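Local structure of mucus binding protein (Lactobacillus reuteri, 3I57) at residues L22-T34 against K50-D62. The protein probably binds mucus and immunoglobulins at the bacterial cell surface, this chain being a single type 2 repeat of the much longer, peptidoglycan-anchored adhesin. Sequence-based numbering, arbitrary orientation.
With CA (calcium ion), chain C.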
loop_
_atom_site.group_PDB
_atom_site.type_symbol
_atom_site.label_atom_id
_atom_site.label_comp_id
_atom_site.label_asym_id
_atom_site.label_seq_id
_atom_site.Cartn_x
_atom_site.Cartn_y
_atom_site.Cartn_z
ATOM N N LEU A 22 -11.910 -11.871 34.841
ATOM C CA LEU A 22 -11.308 -12.329 36.102
ATOM C C LEU A 22 -12.354 -12.142 37.190
ATOM O O LEU A 22 -13.141 -11.220 37.114
ATOM C CB LEU A 22 -10.075 -11.475 36.464
ATOM C CG LEU A 22 -9.292 -10.906 35.280
ATOM C CD1 LEU A 22 -8.465 -9.693 35.688
ATOM C CD2 LEU A 22 -8.394 -11.983 34.736
ATOM N N ASP A 23 -12.372 -13.022 38.187
ATOM C CA ASP A 23 -13.195 -12.832 39.372
ATOM C C ASP A 23 -12.281 -12.823 40.577
ATOM O O ASP A 23 -11.246 -13.492 40.573
ATOM C CB ASP A 23 -14.217 -13.970 39.514
ATOM C CG ASP A 23 -15.158 -14.049 38.313
ATOM O OD1 ASP A 23 -16.381 -14.062 38.501
ATOM O OD2 ASP A 23 -14.643 -14.109 37.177
ATOM N N GLY A 24 -12.681 -12.083 41.621
ATOM C CA GLY A 24 -11.898 -12.070 42.846
ATOM C C GLY A 24 -12.694 -11.519 44.014
ATOM O O GLY A 24 -13.883 -11.183 43.889
ATOM N N TYR A 25 -12.015 -11.438 45.153
ATOM C CA TYR A 25 -12.580 -10.949 46.370
ATOM C C TYR A 25 -12.381 -9.452 46.494
ATOM O O TYR A 25 -11.379 -8.881 46.026
ATOM C CB TYR A 25 -11.893 -11.620 47.556
ATOM C CG TYR A 25 -12.023 -13.105 47.545
ATOM C CD1 TYR A 25 -13.260 -13.712 47.838
ATOM C CD2 TYR A 25 -10.915 -13.920 47.284
ATOM C CE1 TYR A 25 -13.392 -15.084 47.843
ATOM C CE2 TYR A 25 -11.033 -15.302 47.291
ATOM C CZ TYR A 25 -12.283 -15.873 47.568
ATOM O OH TYR A 25 -12.409 -17.240 47.600
ATOM N N THR A 26 -13.337 -8.818 47.143
ATOM C CA THR A 26 -13.229 -7.400 47.413
ATOM C C THR A 26 -11.935 -7.132 48.152
ATOM O O THR A 26 -11.613 -7.826 49.123
ATOM C CB THR A 26 -14.440 -6.945 48.269
ATOM O OG1 THR A 26 -15.629 -7.101 47.484
ATOM C CG2 THR A 26 -14.305 -5.496 48.687
ATOM N N ASP A 27 -11.208 -6.114 47.679
ATOM C CA ASP A 27 -9.928 -5.680 48.218
ATOM C C ASP A 27 -8.734 -6.576 47.860
ATOM O O ASP A 27 -7.598 -6.255 48.190
ATOM C CB ASP A 27 -9.992 -5.339 49.716
ATOM C CG ASP A 27 -10.848 -4.139 49.970
ATOM O OD1 ASP A 27 -10.777 -3.202 49.154
ATOM O OD2 ASP A 27 -11.621 -4.148 50.943
ATOM N N GLU A 28 -8.990 -7.683 47.169
ATOM C CA GLU A 28 -7.892 -8.483 46.653
ATOM C C GLU A 28 -7.220 -7.703 45.527
ATOM O O GLU A 28 -7.901 -7.088 44.714
ATOM C CB GLU A 28 -8.434 -9.823 46.137
ATOM C CG GLU A 28 -7.413 -10.719 45.416
ATOM C CD GLU A 28 -8.079 -11.863 44.647
ATOM O OE1 GLU A 28 -9.233 -12.245 44.974
ATOM O OE2 GLU A 28 -7.428 -12.400 43.724
ATOM N N THR A 29 -5.885 -7.725 45.479
ATOM C CA THR A 29 -5.189 -7.153 44.316
ATOM C C THR A 29 -5.483 -7.993 43.053
ATOM O O THR A 29 -5.361 -9.223 43.082
ATOM C CB THR A 29 -3.678 -7.028 44.566
ATOM O OG1 THR A 29 -3.461 -6.088 45.618
ATOM C CG2 THR A 29 -2.915 -6.546 43.256
ATOM N N ILE A 30 -5.891 -7.348 41.954
ATOM C CA ILE A 30 -6.350 -8.147 40.780
ATOM C C ILE A 30 -5.130 -8.891 40.224
ATOM O O ILE A 30 -4.179 -8.250 39.849
ATOM C CB ILE A 30 -7.006 -7.273 39.669
ATOM C CG1 ILE A 30 -8.291 -6.582 40.165
ATOM C CG2 ILE A 30 -7.287 -8.142 38.413
ATOM C CD1 ILE A 30 -8.664 -5.313 39.372
ATOM N N PRO A 31 -5.137 -10.238 40.224
ATOM C CA PRO A 31 -3.928 -10.972 39.861
ATOM C C PRO A 31 -3.818 -11.096 38.364
ATOM O O PRO A 31 -4.040 -12.177 37.800
ATOM C CB PRO A 31 -4.122 -12.346 40.526
ATOM C CG PRO A 31 -5.606 -12.504 40.615
ATOM C CD PRO A 31 -6.187 -11.124 40.763
ATOM N N TYR A 32 -3.514 -9.974 37.716
ATOM C CA TYR A 32 -3.471 -9.913 36.263
ATOM C C TYR A 32 -2.414 -8.912 35.841
ATOM O O TYR A 32 -2.203 -7.868 36.501
ATOM C CB TYR A 32 -4.836 -9.438 35.732
ATOM C CG TYR A 32 -5.030 -9.489 34.235
ATOM C CD1 TYR A 32 -5.510 -10.642 33.617
ATOM C CD2 TYR A 32 -4.790 -8.367 33.449
ATOM C CE1 TYR A 32 -5.710 -10.706 32.247
ATOM C CE2 TYR A 32 -4.983 -8.408 32.094
ATOM C CZ TYR A 32 -5.459 -9.568 31.492
ATOM O OH TYR A 32 -5.632 -9.567 30.138
ATOM N N SER A 33 -1.790 -9.232 34.718
ATOM C CA SER A 33 -0.923 -8.303 34.005
ATOM C C SER A 33 -1.317 -8.285 32.535
ATOM O O SER A 33 -1.678 -9.317 31.960
ATOM C CB SER A 33 0.532 -8.740 34.104
ATOM O OG SER A 33 1.316 -8.155 33.079
ATOM N N THR A 34 -1.236 -7.115 31.933
ATOM C CA THR A 34 -1.534 -6.967 30.519
ATOM C C THR A 34 -0.346 -7.380 29.661
ATOM O O THR A 34 -0.427 -7.317 28.435
ATOM C CB THR A 34 -1.844 -5.507 30.196
ATOM O OG1 THR A 34 -0.750 -4.699 30.683
ATOM C CG2 THR A 34 -3.214 -5.078 30.846
ATOM N N LYS A 50 -2.504 2.783 24.409
ATOM C CA LYS A 50 -2.884 3.120 25.760
ATOM C C LYS A 50 -3.329 1.899 26.560
ATOM O O LYS A 50 -4.323 1.252 26.220
ATOM C CB LYS A 50 -3.997 4.153 25.743
ATOM C CG LYS A 50 -4.470 4.492 27.143
ATOM C CD LYS A 50 -4.622 5.973 27.317
ATOM C CE LYS A 50 -3.353 6.629 26.851
ATOM N NZ LYS A 50 -2.942 7.659 27.800
ATOM N N ASP A 51 -2.591 1.593 27.625
ATOM C CA ASP A 51 -2.992 0.526 28.553
ATOM C C ASP A 51 -3.674 1.179 29.754
ATOM O O ASP A 51 -3.024 1.850 30.561
ATOM C CB ASP A 51 -1.744 -0.252 28.978
ATOM C CG ASP A 51 -2.018 -1.345 30.027
ATOM O OD1 ASP A 51 -3.151 -1.468 30.551
ATOM O OD2 ASP A 51 -1.044 -2.072 30.322
ATOM N N ASN A 52 -4.982 0.972 29.863
ATOM C CA ASN A 52 -5.808 1.589 30.907
ATOM C C ASN A 52 -6.001 0.702 32.130
ATOM O O ASN A 52 -6.746 1.055 33.037
ATOM C CB ASN A 52 -7.177 1.952 30.332
ATOM C CG ASN A 52 -7.104 3.074 29.328
ATOM O OD1 ASN A 52 -7.670 2.985 28.225
ATOM N ND2 ASN A 52 -6.392 4.133 29.686
ATOM N N PHE A 53 -5.329 -0.436 32.173
ATOM C CA PHE A 53 -5.379 -1.297 33.354
ATOM C C PHE A 53 -4.375 -0.780 34.387
ATOM O O PHE A 53 -3.179 -0.802 34.140
ATOM C CB PHE A 53 -4.999 -2.744 32.999
ATOM C CG PHE A 53 -5.180 -3.715 34.154
ATOM C CD1 PHE A 53 -6.452 -4.065 34.588
ATOM C CD2 PHE A 53 -4.085 -4.281 34.794
ATOM C CE1 PHE A 53 -6.614 -4.951 35.656
ATOM C CE2 PHE A 53 -4.243 -5.162 35.867
ATOM C CZ PHE A 53 -5.489 -5.497 36.295
ATOM N N PRO A 54 -4.856 -0.298 35.540
ATOM C CA PRO A 54 -3.942 0.357 36.451
ATOM C C PRO A 54 -3.065 -0.628 37.219
ATOM O O PRO A 54 -3.558 -1.631 37.700
ATOM C CB PRO A 54 -4.874 1.081 37.431
ATOM C CG PRO A 54 -6.193 1.107 36.786
ATOM C CD PRO A 54 -6.248 -0.151 35.976
ATOM N N ALA A 55 -1.783 -0.298 37.370
ATOM C CA ALA A 55 -0.861 -1.092 38.184
ATOM C C ALA A 55 -1.427 -1.327 39.566
ATOM O O ALA A 55 -1.827 -0.380 40.246
ATOM C CB ALA A 55 0.504 -0.358 38.292
ATOM N N GLY A 56 -1.486 -2.583 39.997
ATOM C CA GLY A 56 -1.856 -2.867 41.388
ATOM C C GLY A 56 -3.299 -2.576 41.753
ATOM O O GLY A 56 -3.641 -2.513 42.943
ATOM N N GLU A 57 -4.143 -2.407 40.737
ATOM C CA GLU A 57 -5.598 -2.256 40.905
ATOM C C GLU A 57 -6.173 -3.411 41.747
ATOM O O GLU A 57 -5.762 -4.558 41.557
ATOM C CB GLU A 57 -6.261 -2.260 39.514
ATOM C CG GLU A 57 -7.731 -1.855 39.476
ATOM C CD GLU A 57 -7.911 -0.353 39.518
ATOM O OE1 GLU A 57 -6.952 0.332 39.921
ATOM O OE2 GLU A 57 -9.001 0.131 39.143
ATOM N N LYS A 58 -7.092 -3.086 42.668
ATOM C CA LYS A 58 -7.870 -4.067 43.449
ATOM C C LYS A 58 -9.296 -4.277 42.936
ATOM O O LYS A 58 -9.896 -3.371 42.345
ATOM C CB LYS A 58 -8.010 -3.604 44.913
ATOM C CG LYS A 58 -6.707 -3.421 45.649
ATOM C CD LYS A 58 -6.908 -2.793 47.057
ATOM C CE LYS A 58 -8.029 -1.764 47.114
ATOM N NZ LYS A 58 -8.005 -0.958 48.389
ATOM N N PHE A 59 -9.869 -5.439 43.241
ATOM C CA PHE A 59 -11.294 -5.656 43.048
ATOM C C PHE A 59 -12.061 -4.695 43.982
ATOM O O PHE A 59 -11.686 -4.534 45.150
ATOM C CB PHE A 59 -11.703 -7.115 43.362
ATOM C CG PHE A 59 -11.161 -8.140 42.382
ATOM C CD1 PHE A 59 -11.855 -8.434 41.206
ATOM C CD2 PHE A 59 -9.973 -8.808 42.637
ATOM C CE1 PHE A 59 -11.356 -9.368 40.295
ATOM C CE2 PHE A 59 -9.478 -9.757 41.746
ATOM C CZ PHE A 59 -10.172 -10.034 40.571
ATOM N N ASP A 60 -13.120 -4.071 43.456
ATOM C CA ASP A 60 -13.929 -3.092 44.216
ATOM C C ASP A 60 -14.849 -3.717 45.261
ATOM O O ASP A 60 -14.815 -4.907 45.499
ATOM C CB ASP A 60 -14.762 -2.203 43.294
ATOM C CG ASP A 60 -15.805 -2.968 42.499
ATOM O OD1 ASP A 60 -16.327 -4.029 42.930
ATOM O OD2 ASP A 60 -16.128 -2.474 41.404
ATOM N N ASN A 61 -15.671 -2.885 45.885
ATOM C CA ASN A 61 -16.636 -3.354 46.861
ATOM C C ASN A 61 -18.025 -2.977 46.372
ATOM O O ASN A 61 -18.846 -2.469 47.143
ATOM C CB ASN A 61 -16.355 -2.691 48.215
ATOM C CG ASN A 61 -17.296 -3.176 49.322
ATOM O OD1 ASN A 61 -17.767 -4.305 49.293
ATOM N ND2 ASN A 61 -17.558 -2.310 50.314
ATOM N N ASP A 62 -18.262 -3.183 45.076
ATOM C CA ASP A 62 -19.504 -2.778 44.419
ATOM C C ASP A 62 -20.060 -3.961 43.634
ATOM O O ASP A 62 -19.589 -4.264 42.530
ATOM C CB ASP A 62 -19.236 -1.576 43.503
ATOM C CG ASP A 62 -20.483 -1.099 42.777
ATOM O OD1 ASP A 62 -21.488 -1.834 42.780
ATOM O OD2 ASP A 62 -20.436 0.006 42.197
HETATM CA CA CA C . -17.829 -4.973 41.328
HETATM O O HOH W 1 -12.195 -2.375 46.940
HETATM O O HOH W 2 -10.535 -0.698 50.223
HETATM O O HOH W 3 -3.148 -3.587 45.348
HETATM O O HOH W 4 -3.734 -5.470 39.851
HETATM O O HOH W 5 -18.588 -7.019 40.107
HETATM O O HOH W 6 -15.850 -5.487 40.120
#
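Phe59 lies between Gly24 and Ile30, its ring sandwiched by two CH-pi contacts: Gly24 CA stands 3.5 Å from the ring centroid over one face, Ile30 CG1 over the opposite face. At the ring's edge Pro31 CD comes to 3.7 Å from Phe59 CE2. The Phe59 backbone is pinned as well, its N donating to Glu28 O and its O accepting from Asp27 N, while Ile30 N donates to Glu57 O over 2.8 Å in a nearly straight bond (170°). Farther along, the edge of Tyr32 meets the face of Phe53, planes at 72°, and Ile30 CG2 reaches the Phe53 edge. With its CG anti to the backbone N (chi1 176°), Asp51 extends its carboxylate to Thr34, whose OG1 donates to Asp51 OD2 at 2.7 Å, on the syn side but tilted out of the carboxylate plane; OD1 accepts from Phe53 N in an Asx turn. An alanine in place of Asp51 would lose both bonds and is likely to leave Thr34 OG1 without this acceptor and the turn before Phe53 less firmly set. In the second shell, Glu28 OE1 takes the N-H of Tyr25, bracing the type II turn that presents Asp27 to Phe59. Thr26 OG1 donates to the backbone O of Asp60, whose side-chain OD1 binds the calcium ion along with Asp62 O, Gln2, Asn65 and two waters. Two loops are thus joined at the calcium-bearing end of a beta-grasp, ubiquitin-like mucin-binding domain.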